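Local coordinates for coatomer subunit delta (Saccharomyces cerevisiae, PDB 5FJZ), which forms part of the coatomer coat of Golgi vesicles, which probably serves retrograde transport of dilysine-tagged proteins to the ER, and interacts with Dsl1, at residues I62-K67 with Q80-T85; V182-D185 with T190-K193; K234-M239 with T260-D265; V244-A247 with D251-L254. All blocks are in the same frame, centred on the assembly; numbering follows the deposited sequence. Where two conformers were deposited one is given.

In the fold
All four contacts lie in the mu-homology domain, a largely beta fold. They come along the chain in the order 1, 2, then 3, with contact 4 nested in the loop that contact 3 closes. Contact 1 sets the loop after strand 54-58 against helix 79-85. Contact 3, near the centre of the chain, uses strand 257-269 of the nine-stranded mixed sheet; contact 2 lies at an outer strand of that sheet, with centres 24 Å apart. Contact 4 is built on strand 241-246 of a three-stranded sheet. The contacts are spread along an elongated domain, 2 and 4 being 46 Å apart between centres, while 1 and 3 are joined where Ile62 CD1 lies 3.7 Å from Met239 SD.

Contact 1: I62-K67 with Q80-T85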
loop_
_atom_site.group_PDB
_atom_site.type_symbol
_atom_site.label_atom_id
_atom_site.label_comp_id
_atom_site.label_asym_id
_atom_site.label_seq_id
_atom_site.Cartn_x
_atom_site.Cartn_y
_atom_site.Cartn_z
ATOM N N ILE A 62 -21.564 -22.002 -17.310
ATOM C CA ILE A 62 -20.212 -21.666 -16.831
ATOM C C ILE A 62 -19.386 -22.878 -16.818
ATOM O O ILE A 62 -19.788 -23.932 -16.253
ATOM C CB ILE A 62 -20.238 -21.103 -15.404
ATOM C CG1 ILE A 62 -20.985 -19.792 -15.463
ATOM C CG2 ILE A 62 -18.831 -20.902 -14.835
ATOM C CD1 ILE A 62 -21.724 -19.498 -14.205
ATOM N N ASP A 63 -18.164 -22.715 -17.268
ATOM C CA ASP A 63 -17.214 -23.798 -17.082
ATOM C C ASP A 63 -16.293 -23.590 -15.842
ATOM O O ASP A 63 -15.228 -22.965 -15.926
ATOM C CB ASP A 63 -16.346 -23.807 -18.288
ATOM C CG ASP A 63 -15.376 -24.947 -18.299
ATOM O OD1 ASP A 63 -15.384 -25.868 -17.457
ATOM O OD2 ASP A 63 -14.552 -24.940 -19.257
ATOM N N VAL A 64 -16.592 -24.333 -14.794
ATOM C CA VAL A 64 -15.801 -24.240 -13.533
ATOM C C VAL A 64 -14.458 -25.029 -13.562
ATOM O O VAL A 64 -13.669 -24.941 -12.626
ATOM C CB VAL A 64 -16.670 -24.679 -12.358
ATOM C CG1 VAL A 64 -17.910 -23.802 -12.288
ATOM C CG2 VAL A 64 -17.078 -26.143 -12.462
ATOM N N ARG A 65 -14.224 -25.786 -14.655
ATOM C CA ARG A 65 -12.936 -26.493 -14.822
ATOM C C ARG A 65 -12.034 -25.805 -15.832
ATOM O O ARG A 65 -11.039 -26.357 -16.289
ATOM C CB ARG A 65 -13.226 -27.936 -15.185
ATOM C CG ARG A 65 -13.821 -28.639 -13.934
ATOM C CD ARG A 65 -13.071 -29.945 -13.695
ATOM N NE ARG A 65 -13.711 -30.844 -12.735
ATOM C CZ ARG A 65 -13.112 -31.350 -11.666
ATOM N NH1 ARG A 65 -11.875 -31.012 -11.378
ATOM N NH2 ARG A 65 -13.765 -32.173 -10.870
ATOM N N ASP A 66 -12.346 -24.560 -16.166
ATOM C CA ASP A 66 -11.470 -23.801 -17.059
ATOM C C ASP A 66 -10.333 -23.279 -16.160
ATOM O O ASP A 66 -10.514 -22.328 -15.399
ATOM C CB ASP A 66 -12.223 -22.630 -17.669
ATOM C CG ASP A 66 -11.384 -21.829 -18.617
ATOM O OD1 ASP A 66 -10.137 -21.984 -18.678
ATOM O OD2 ASP A 66 -11.953 -20.963 -19.320
ATOM N N LYS A 67 -9.194 -23.912 -16.282
ATOM C CA LYS A 67 -8.090 -23.581 -15.384
ATOM C C LYS A 67 -7.543 -22.134 -15.642
ATOM O O LYS A 67 -6.862 -21.566 -14.783
ATOM C CB LYS A 67 -7.009 -24.586 -15.573
ATOM C CG LYS A 67 -7.383 -25.935 -14.932
ATOM C CD LYS A 67 -6.201 -26.875 -14.927
ATOM C CE LYS A 67 -6.619 -28.255 -14.407
ATOM N NZ LYS A 67 -5.403 -29.089 -14.443
ATOM N N GLN A 80 -14.836 -28.931 -3.474
ATOM C CA GLN A 80 -15.283 -30.128 -4.233
ATOM C C GLN A 80 -16.667 -29.987 -4.768
ATOM O O GLN A 80 -16.898 -30.337 -5.937
ATOM C CB GLN A 80 -15.198 -31.396 -3.370
ATOM C CG GLN A 80 -13.828 -31.672 -2.827
ATOM C CD GLN A 80 -12.918 -32.014 -3.975
ATOM O OE1 GLN A 80 -12.724 -31.159 -4.805
ATOM N NE2 GLN A 80 -12.404 -33.268 -4.075
ATOM N N SER A 81 -17.605 -29.474 -3.966
ATOM C CA SER A 81 -18.965 -29.175 -4.466
ATOM C C SER A 81 -19.016 -28.100 -5.583
ATOM O O SER A 81 -19.863 -28.170 -6.464
ATOM C CB SER A 81 -19.887 -28.688 -3.363
ATOM O OG SER A 81 -20.084 -29.712 -2.429
ATOM N N PHE A 82 -18.142 -27.115 -5.512
ATOM C CA PHE A 82 -18.094 -26.125 -6.585
ATOM C C PHE A 82 -17.660 -26.768 -7.922
ATOM O O PHE A 82 -18.273 -26.589 -9.014
ATOM C CB PHE A 82 -17.118 -25.011 -6.179
ATOM C CG PHE A 82 -16.714 -24.170 -7.334
ATOM C CD1 PHE A 82 -17.601 -23.216 -7.848
ATOM C CD2 PHE A 82 -15.467 -24.302 -7.899
ATOM C CE1 PHE A 82 -17.216 -22.401 -8.916
ATOM C CE2 PHE A 82 -15.089 -23.492 -8.957
ATOM C CZ PHE A 82 -15.977 -22.581 -9.474
ATOM N N LEU A 83 -16.597 -27.546 -7.819
ATOM C CA LEU A 83 -16.040 -28.245 -8.978
ATOM C C LEU A 83 -16.980 -29.333 -9.532
ATOM O O LEU A 83 -17.157 -29.444 -10.758
ATOM C CB LEU A 83 -14.712 -28.897 -8.603
ATOM C CG LEU A 83 -13.364 -28.309 -8.984
ATOM C CD1 LEU A 83 -13.434 -26.863 -9.408
ATOM C CD2 LEU A 83 -12.262 -28.588 -7.929
ATOM N N SER A 84 -17.625 -30.073 -8.636
ATOM C CA SER A 84 -18.521 -31.193 -9.022
ATOM C C SER A 84 -19.833 -30.787 -9.585
ATOM O O SER A 84 -20.252 -31.314 -10.613
ATOM C CB SER A 84 -18.757 -32.099 -7.834
ATOM O OG SER A 84 -17.515 -32.657 -7.469
ATOM N N THR A 85 -20.489 -29.822 -8.963
ATOM C CA THR A 85 -21.857 -29.443 -9.334
ATOM C C THR A 85 -22.132 -27.959 -9.504
ATOM O O THR A 85 -23.310 -27.586 -9.653
ATOM C CB THR A 85 -22.868 -29.875 -8.231
ATOM O OG1 THR A 85 -22.134 -30.263 -7.074
ATOM C CG2 THR A 85 -23.734 -31.049 -8.698
#
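Val64 overlaps the outer end of the Phe82 ring, its CG1 lying 3.6 Å from Phe82 CZ and its CB reaching the same carbon. The approach is oblique, and the two side chains slide past each other in opposite directions. Phe82 gets there because its CG stands anti to the backbone N (chi1 164°), which swings the ring off the helix flank toward the loop. The other branch of Val64 turns to the helix backbone: CG2 rests 3.7 Å from Leu83 O. Leu83 returns the contact with CD1, 3.8 Å from Val64 O, so valine and leucine each touch a carbonyl of the other segment. Residues 80-85 belong to the short helix 79-85 of this mainly beta mu-homology domain, and the loop they face follows strand 54-58, all within the region that interacts with Dsl1. A type I turn from Asp63 to Asp66 shapes this loop, and Asp63 OD1 accepts from Arg65 N at 3.0 Å, an Asx turn in which the N-H reaches OD1 from above the carboxylate plane. Arg65 then reaches across Leu83 at about a right angle; in one of its two modelled conformers, a guanidinium face lies over Leu83 CG, offset toward the rim, with NH1 3.9 Å from that carbon. An alanine in place of Phe82 would remove the ring and would probably open a gap beside Val64 CB and CG1, leaving the loop held chiefly by Leu83 and the helix backbone. Further out, Lys86 NZ hydrogen-bonds to Ile62 O, and Lys67 salt-bridges Asp30 of a second subunit.

Contact 2: V182-D185 with T190-K193; sequences VNMD and TSIK
With chi1 at -67°, Val182 sets CG1 beside its own backbone N, while Lys193 starts out anti to its N (chi1 176°) and then bends twice near its end; the two side chains cross at about a right angle, and Lys193 NZ comes back to 3.6 Å from Val182 CG1. The root of the lysine packs there too, its CB 3.7 Å from Val182 CG1. Between the backbones, Val182 N donates to Ser191 O at 2.8 Å with a nearly straight N-H...O angle of 166°. The return bond is replaced by water: one molecule donates to Val182 O at 2.7 Å and accepts from Ser191 N at 3.1 Å, bridging strands that have begun to part. Met184 follows, its CG 3.3 Å from Ser191 OG, and a second water sits between that hydroxyl and Met184 O, 2.7 Å from the latter. A serine in place of Val182 would take away both methyls, and the Lys193 chain would probably be left with a gap beside its CB and freer to turn. Strands 180-182 and 190-194 form a beta hairpin at one end of the nine-stranded sheet, with 180-182 the outermost strand within the chain. Asn183, just beyond the pairing, reaches Asp101 and Ser103 of a third subunit. One direct bond and two bridging waters, beside an aliphatic overlap, imply a pairing that unravels into the turn; Lys193 is paired within the hairpin, by a salt bridge to Glu180, and Ser191 OG is hydrogen-bonded to Thr158 of the neighbouring strand 155-159.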
loop_
_atom_site.group_PDB
_atom_site.type_symbol
_atom_site.label_atom_id
_atom_site.label_comp_id
_atom_site.label_asym_id
_atom_site.label_seq_id
_atom_site.Cartn_x
_atom_site.Cartn_y
_atom_site.Cartn_z
ATOM N N VAL A 182 -13.680 17.548 -16.610
ATOM C CA VAL A 182 -14.291 17.239 -15.326
ATOM C C VAL A 182 -13.221 17.066 -14.270
ATOM O O VAL A 182 -12.066 16.767 -14.563
ATOM C CB VAL A 182 -15.176 15.942 -15.343
ATOM C CG1 VAL A 182 -16.419 16.147 -16.208
ATOM C CG2 VAL A 182 -14.374 14.787 -15.736
ATOM N N ASN A 183 -13.625 17.287 -13.013
ATOM C CA ASN A 183 -12.742 17.017 -11.958
ATOM C C ASN A 183 -12.865 15.492 -11.676
ATOM O O ASN A 183 -13.927 15.007 -11.468
ATOM C CB ASN A 183 -13.109 17.812 -10.727
ATOM C CG ASN A 183 -12.253 17.429 -9.532
ATOM O OD1 ASN A 183 -12.775 16.870 -8.556
ATOM N ND2 ASN A 183 -11.006 17.891 -9.512
ATOM N N MET A 184 -11.750 14.832 -11.567
ATOM C CA MET A 184 -11.706 13.425 -11.340
ATOM C C MET A 184 -10.411 13.216 -10.581
ATOM O O MET A 184 -9.329 13.080 -11.146
ATOM C CB MET A 184 -11.760 12.753 -12.695
ATOM C CG MET A 184 -10.913 11.538 -12.893
ATOM S SD MET A 184 -11.754 10.193 -12.097
ATOM C CE MET A 184 -11.111 8.901 -13.120
ATOM N N ASP A 185 -10.483 13.136 -9.265
ATOM C CA ASP A 185 -9.180 13.058 -8.614
ATOM C C ASP A 185 -8.611 11.642 -8.296
ATOM O O ASP A 185 -7.533 11.558 -7.750
ATOM C CB ASP A 185 -9.057 14.070 -7.488
ATOM C CG ASP A 185 -10.106 13.914 -6.506
ATOM O OD1 ASP A 185 -10.559 12.773 -6.407
ATOM O OD2 ASP A 185 -10.411 14.893 -5.809
ATOM N N THR A 190 -5.331 15.998 -16.132
ATOM C CA THR A 190 -6.515 16.652 -16.650
ATOM C C THR A 190 -7.488 15.616 -17.240
ATOM O O THR A 190 -7.097 14.776 -18.014
ATOM C CB THR A 190 -6.062 17.655 -17.717
ATOM O OG1 THR A 190 -5.079 18.539 -17.136
ATOM C CG2 THR A 190 -7.257 18.419 -18.279
ATOM N N SER A 191 -8.754 15.701 -16.864
ATOM C CA SER A 191 -9.737 14.672 -17.137
ATOM C C SER A 191 -10.868 15.210 -18.005
ATOM O O SER A 191 -11.452 16.281 -17.729
ATOM C CB SER A 191 -10.345 14.066 -15.882
ATOM O OG SER A 191 -9.339 13.352 -15.156
ATOM N N ILE A 192 -11.207 14.431 -19.013
ATOM C CA ILE A 192 -12.281 14.757 -19.987
ATOM C C ILE A 192 -13.269 13.645 -19.988
ATOM O O ILE A 192 -12.924 12.475 -20.185
ATOM C CB ILE A 192 -11.751 14.960 -21.463
ATOM C CG1 ILE A 192 -10.720 16.056 -21.474
ATOM C CG2 ILE A 192 -12.985 15.244 -22.352
ATOM C CD1 ILE A 192 -9.837 16.092 -22.746
ATOM N N LYS A 193 -14.529 13.984 -19.830
ATOM C CA LYS A 193 -15.556 13.015 -19.807
ATOM C C LYS A 193 -16.336 13.026 -21.043
ATOM O O LYS A 193 -16.721 14.086 -21.522
ATOM C CB LYS A 193 -16.515 13.337 -18.683
ATOM C CG LYS A 193 -17.742 12.452 -18.545
ATOM C CD LYS A 193 -18.289 12.425 -17.097
ATOM C CE LYS A 193 -19.575 13.183 -16.947
ATOM N NZ LYS A 193 -19.511 14.597 -17.344
HETATM O O HOH W 1 -9.658 17.847 -14.873
HETATM O O HOH W 2 -7.914 14.091 -13.183
#

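Contact 3: K234-M239 with T260-D265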
loop_
_atom_site.group_PDB
_atom_site.type_symbol
_atom_site.label_atom_id
_atom_site.label_comp_id
_atom_site.label_asym_id
_atom_site.label_seq_id
_atom_site.Cartn_x
_atom_site.Cartn_y
_atom_site.Cartn_z
ATOM N N LYS A 234 -25.836 -11.540 -16.514
ATOM C CA LYS A 234 -24.572 -12.236 -16.693
ATOM C C LYS A 234 -23.475 -11.170 -16.624
ATOM O O LYS A 234 -23.601 -10.142 -17.316
ATOM C CB LYS A 234 -24.530 -12.841 -18.060
ATOM C CG LYS A 234 -24.986 -14.254 -18.159
ATOM C CD LYS A 234 -24.397 -14.803 -19.447
ATOM C CE LYS A 234 -25.053 -16.090 -19.879
ATOM N NZ LYS A 234 -24.921 -16.230 -21.349
ATOM N N SER A 235 -22.340 -11.481 -16.017
ATOM C CA SER A 235 -21.133 -10.657 -16.050
ATOM C C SER A 235 -20.498 -10.603 -17.422
ATOM O O SER A 235 -20.826 -11.428 -18.325
ATOM C CB SER A 235 -20.044 -11.201 -15.044
ATOM O OG SER A 235 -19.321 -12.324 -15.598
ATOM N N PHE A 236 -19.506 -9.736 -17.550
ATOM C CA PHE A 236 -18.630 -9.689 -18.731
ATOM C C PHE A 236 -18.120 -11.067 -19.190
ATOM O O PHE A 236 -18.086 -11.358 -20.377
ATOM C CB PHE A 236 -17.465 -8.649 -18.590
ATOM C CG PHE A 236 -16.579 -8.487 -19.838
ATOM C CD1 PHE A 236 -17.084 -7.940 -21.049
ATOM C CD2 PHE A 236 -15.216 -8.794 -19.792
ATOM C CE1 PHE A 236 -16.254 -7.753 -22.161
ATOM C CE2 PHE A 236 -14.379 -8.601 -20.914
ATOM C CZ PHE A 236 -14.895 -8.099 -22.094
ATOM N N THR A 237 -17.621 -11.869 -18.287
ATOM C CA THR A 237 -17.014 -13.156 -18.731
ATOM C C THR A 237 -18.104 -14.233 -18.804
ATOM O O THR A 237 -17.795 -15.381 -19.073
ATOM C CB THR A 237 -15.937 -13.622 -17.786
ATOM O OG1 THR A 237 -16.528 -13.722 -16.483
ATOM C CG2 THR A 237 -14.769 -12.650 -17.801
ATOM N N GLY A 238 -19.353 -13.883 -18.521
ATOM C CA GLY A 238 -20.442 -14.899 -18.494
ATOM C C GLY A 238 -20.844 -15.489 -17.162
ATOM O O GLY A 238 -21.642 -16.397 -17.124
ATOM N N MET A 239 -20.260 -15.037 -16.033
ATOM C CA MET A 239 -20.694 -15.530 -14.749
ATOM C C MET A 239 -22.128 -15.100 -14.430
ATOM O O MET A 239 -22.527 -13.966 -14.675
ATOM C CB MET A 239 -19.664 -15.030 -13.657
ATOM C CG MET A 239 -19.867 -15.498 -12.166
ATOM S SD MET A 239 -19.953 -17.267 -11.800
ATOM C CE MET A 239 -18.305 -17.802 -12.257
ATOM N N THR A 260 -24.686 -7.402 -11.480
ATOM C CA THR A 260 -23.392 -7.557 -12.152
ATOM C C THR A 260 -22.723 -6.228 -12.433
ATOM O O THR A 260 -23.419 -5.206 -12.614
ATOM C CB THR A 260 -23.419 -8.263 -13.487
ATOM O OG1 THR A 260 -24.301 -7.539 -14.358
ATOM C CG2 THR A 260 -23.899 -9.665 -13.332
ATOM N N SER A 261 -21.404 -6.201 -12.363
ATOM C CA SER A 261 -20.601 -4.934 -12.629
ATOM C C SER A 261 -19.293 -5.219 -13.341
ATOM O O SER A 261 -18.725 -6.337 -13.244
ATOM C CB SER A 261 -20.296 -4.101 -11.382
ATOM O OG SER A 261 -19.749 -4.923 -10.372
ATOM N N LEU A 262 -18.802 -4.200 -14.069
ATOM C CA LEU A 262 -17.487 -4.193 -14.741
ATOM C C LEU A 262 -16.918 -2.795 -14.627
ATOM O O LEU A 262 -17.686 -1.812 -14.797
ATOM C CB LEU A 262 -17.611 -4.541 -16.209
ATOM C CG LEU A 262 -16.312 -4.574 -17.014
ATOM C CD1 LEU A 262 -15.432 -5.736 -16.647
ATOM C CD2 LEU A 262 -16.661 -4.626 -18.505
ATOM N N LYS A 263 -15.700 -2.712 -14.107
ATOM C CA LYS A 263 -15.002 -1.505 -13.745
ATOM C C LYS A 263 -13.606 -1.641 -14.360
ATOM O O LYS A 263 -12.947 -2.700 -14.254
ATOM C CB LYS A 263 -14.914 -1.355 -12.220
ATOM C CG LYS A 263 -14.280 -0.091 -11.675
ATOM C CD LYS A 263 -14.322 0.050 -10.133
ATOM C CE LYS A 263 -13.569 1.239 -9.652
ATOM N NZ LYS A 263 -14.485 2.264 -9.133
ATOM N N SER A 264 -13.137 -0.570 -15.003
ATOM C CA SER A 264 -11.698 -0.446 -15.302
ATOM C C SER A 264 -10.856 -0.222 -14.044
ATOM O O SER A 264 -11.297 0.316 -13.059
ATOM C CB SER A 264 -11.434 0.692 -16.293
ATOM O OG SER A 264 -11.870 1.953 -15.726
ATOM N N ASP A 265 -9.627 -0.667 -14.061
ATOM C CA ASP A 265 -8.619 -0.284 -13.024
ATOM C C ASP A 265 -7.407 0.317 -13.763
ATOM O O ASP A 265 -7.442 1.482 -14.158
ATOM C CB ASP A 265 -8.340 -1.487 -12.134
ATOM C CG ASP A 265 -7.333 -1.157 -11.002
ATOM O OD1 ASP A 265 -7.037 0.023 -10.812
ATOM O OD2 ASP A 265 -6.757 -2.075 -10.414
HETATM O O HOH W 3 -19.295 -7.740 -15.534
#
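Thr260 CG2 presses on the peptide group that joins Lys234 to Ser235, lying 3.6 Å from Lys234 C and equally close to Ser235 N. Two residues further along the strand, Leu262 crosses Phe236 obliquely: its CD1 comes 4.0 Å from Phe236 CB, while CD2 approaches the ring at CG, 4.1 Å away. Phe236 carries its ring anti to the backbone N (chi1 -176°), so that CB and the root of the ring meet the leucine while the far end of the ring leads away. A water completes this first shell, accepting from Phe236 N at 2.8 Å and donating to Ser261 O at 2.7 Å. In the mu-homology fold, strand 257-269 lies between strands 15-27 and 220-229 of the mixed sheet, and the loop 234-239, on its way to strand 241-246, folds against the strand. The loop is shaped by a type I turn from Ser235 to Gly238, closed by Gly238 N on Ser235 O. Gly238 has a positive phi (97°), where a side chain would collide with the carbonyl before it. Around the turn, Ser235 N donates to Met239 O at 2.8 Å, and Ser235 OG accepts from Met239 N at 2.9 Å. Further out, Thr237 OG1 is hydrogen-bonded to Glu21 on strand 15-27, and Met239 packs on Trp109 and Phe71.

Contact 4: V244-A247 with D251-L254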
loop_
_atom_site.group_PDB
_atom_site.type_symbol
_atom_site.label_atom_id
_atom_site.label_comp_id
_atom_site.label_asym_id
_atom_site.label_seq_id
_atom_site.Cartn_x
_atom_site.Cartn_y
_atom_site.Cartn_z
ATOM N N VAL A 244 -30.948 -20.148 -6.329
ATOM C CA VAL A 244 -30.540 -20.271 -4.953
ATOM C C VAL A 244 -31.568 -21.222 -4.249
ATOM O O VAL A 244 -32.773 -21.091 -4.430
ATOM C CB VAL A 244 -30.547 -18.891 -4.283
ATOM C CG1 VAL A 244 -30.152 -19.045 -2.801
ATOM C CG2 VAL A 244 -29.564 -17.923 -4.938
ATOM N N VAL A 245 -31.051 -22.035 -3.337
ATOM C CA VAL A 245 -31.693 -23.194 -2.881
ATOM C C VAL A 245 -31.346 -23.379 -1.389
ATOM O O VAL A 245 -30.274 -23.015 -0.951
ATOM C CB VAL A 245 -31.097 -24.265 -3.851
ATOM C CG1 VAL A 245 -30.333 -25.380 -3.179
ATOM C CG2 VAL A 245 -32.050 -24.610 -4.969
ATOM N N MET A 246 -32.242 -24.014 -0.652
ATOM C CA MET A 246 -31.973 -24.462 0.709
ATOM C C MET A 246 -30.866 -25.465 0.675
ATOM O O MET A 246 -30.859 -26.336 -0.203
ATOM C CB MET A 246 -33.244 -25.082 1.326
ATOM C CG MET A 246 -34.291 -24.067 1.732
ATOM S SD MET A 246 -33.714 -23.152 3.180
ATOM C CE MET A 246 -33.918 -24.389 4.491
ATOM N N ALA A 247 -29.929 -25.350 1.618
ATOM C CA ALA A 247 -28.762 -26.190 1.633
ATOM C C ALA A 247 -29.162 -27.639 1.848
ATOM O O ALA A 247 -28.500 -28.537 1.354
ATOM C CB ALA A 247 -27.764 -25.775 2.702
ATOM N N ASP A 251 -34.504 -28.824 -3.917
ATOM C CA ASP A 251 -35.775 -28.528 -4.604
ATOM C C ASP A 251 -36.459 -27.275 -4.105
ATOM O O ASP A 251 -37.346 -26.744 -4.783
ATOM C CB ASP A 251 -36.765 -29.682 -4.401
ATOM C CG ASP A 251 -36.369 -30.928 -5.153
ATOM O OD1 ASP A 251 -35.709 -30.809 -6.210
ATOM O OD2 ASP A 251 -36.700 -32.024 -4.658
ATOM N N GLN A 252 -36.072 -26.809 -2.916
ATOM C CA GLN A 252 -36.675 -25.626 -2.320
ATOM C C GLN A 252 -35.831 -24.398 -2.693
ATOM O O GLN A 252 -34.765 -24.171 -2.119
ATOM C CB GLN A 252 -36.757 -25.772 -0.794
ATOM C CG GLN A 252 -37.404 -24.587 -0.069
ATOM C CD GLN A 252 -38.790 -24.232 -0.614
ATOM O OE1 GLN A 252 -38.962 -23.248 -1.341
ATOM N NE2 GLN A 252 -39.791 -25.044 -0.264
ATOM N N GLU A 253 -36.343 -23.615 -3.641
ATOM C CA GLU A 253 -35.670 -22.434 -4.140
ATOM C C GLU A 253 -36.020 -21.253 -3.274
ATOM O O GLU A 253 -37.101 -21.215 -2.650
ATOM C CB GLU A 253 -36.050 -22.179 -5.596
ATOM C CG GLU A 253 -35.663 -23.366 -6.476
ATOM C CD GLU A 253 -35.671 -23.056 -7.956
ATOM O OE1 GLU A 253 -36.351 -22.089 -8.357
ATOM O OE2 GLU A 253 -34.988 -23.779 -8.724
ATOM N N LEU A 254 -35.094 -20.293 -3.214
ATOM C CA LEU A 254 -35.252 -19.140 -2.347
ATOM C C LEU A 254 -35.286 -17.860 -3.200
ATOM O O LEU A 254 -34.682 -17.833 -4.241
ATOM C CB LEU A 254 -34.058 -19.107 -1.388
ATOM C CG LEU A 254 -34.111 -19.800 -0.018
ATOM C CD1 LEU A 254 -35.447 -20.446 0.324
ATOM C CD2 LEU A 254 -32.953 -20.755 0.167
#
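Gln252 meets Met246 twice. Its carbonyl O accepts from Met246 N at 2.9 Å, the donor sitting nearly on the line of the C=O bond (C=O...N angle 172°), and the same oxygen receives a CA-H...O contact from Val245 CA at 3.3 Å. Its aliphatic part, with CG anti to the backbone N (chi1 -179°), runs alongside the methionine in the same direction, Gln252 CG lying 3.6 Å from Met246 CG. Glu253 follows and pairs with Val245, the two CA atoms 4.2 Å apart. Its CA makes a CA-H...O contact with Val244 O at 3.2 Å, and its CG reaches Val245 CG2 at 4.1 Å, a marginal touch beside an exposed carboxylate. The two N-H...O bonds thus fall on the residues either side of the Val245-Glu253 pair, and the chain doubles back antiparallel to form one bridge. Strand 241-246 is an outermost strand of a three-stranded antiparallel sheet in the mu-homology domain; the backbone of Val245 is hydrogen-bonded on the other side to that of Asn55 on strand 54-58, so residues 251-254 add a short backbone pairing to the remaining edge. Leu254 closes the contact. Its N donates to Val244 O at 2.7 Å (N-H...O 158°), and its CB faces Val244 CG1. Its CD2 lies against the Val245-Met246 peptide, 3.4 Å from Met246 N, and the leucine side chain crosses that of Met246 at about a right angle. Leu51 and Ser54 also touch this leucine, while Val244 packs on Ile15 and Ile17 of strand 15-27.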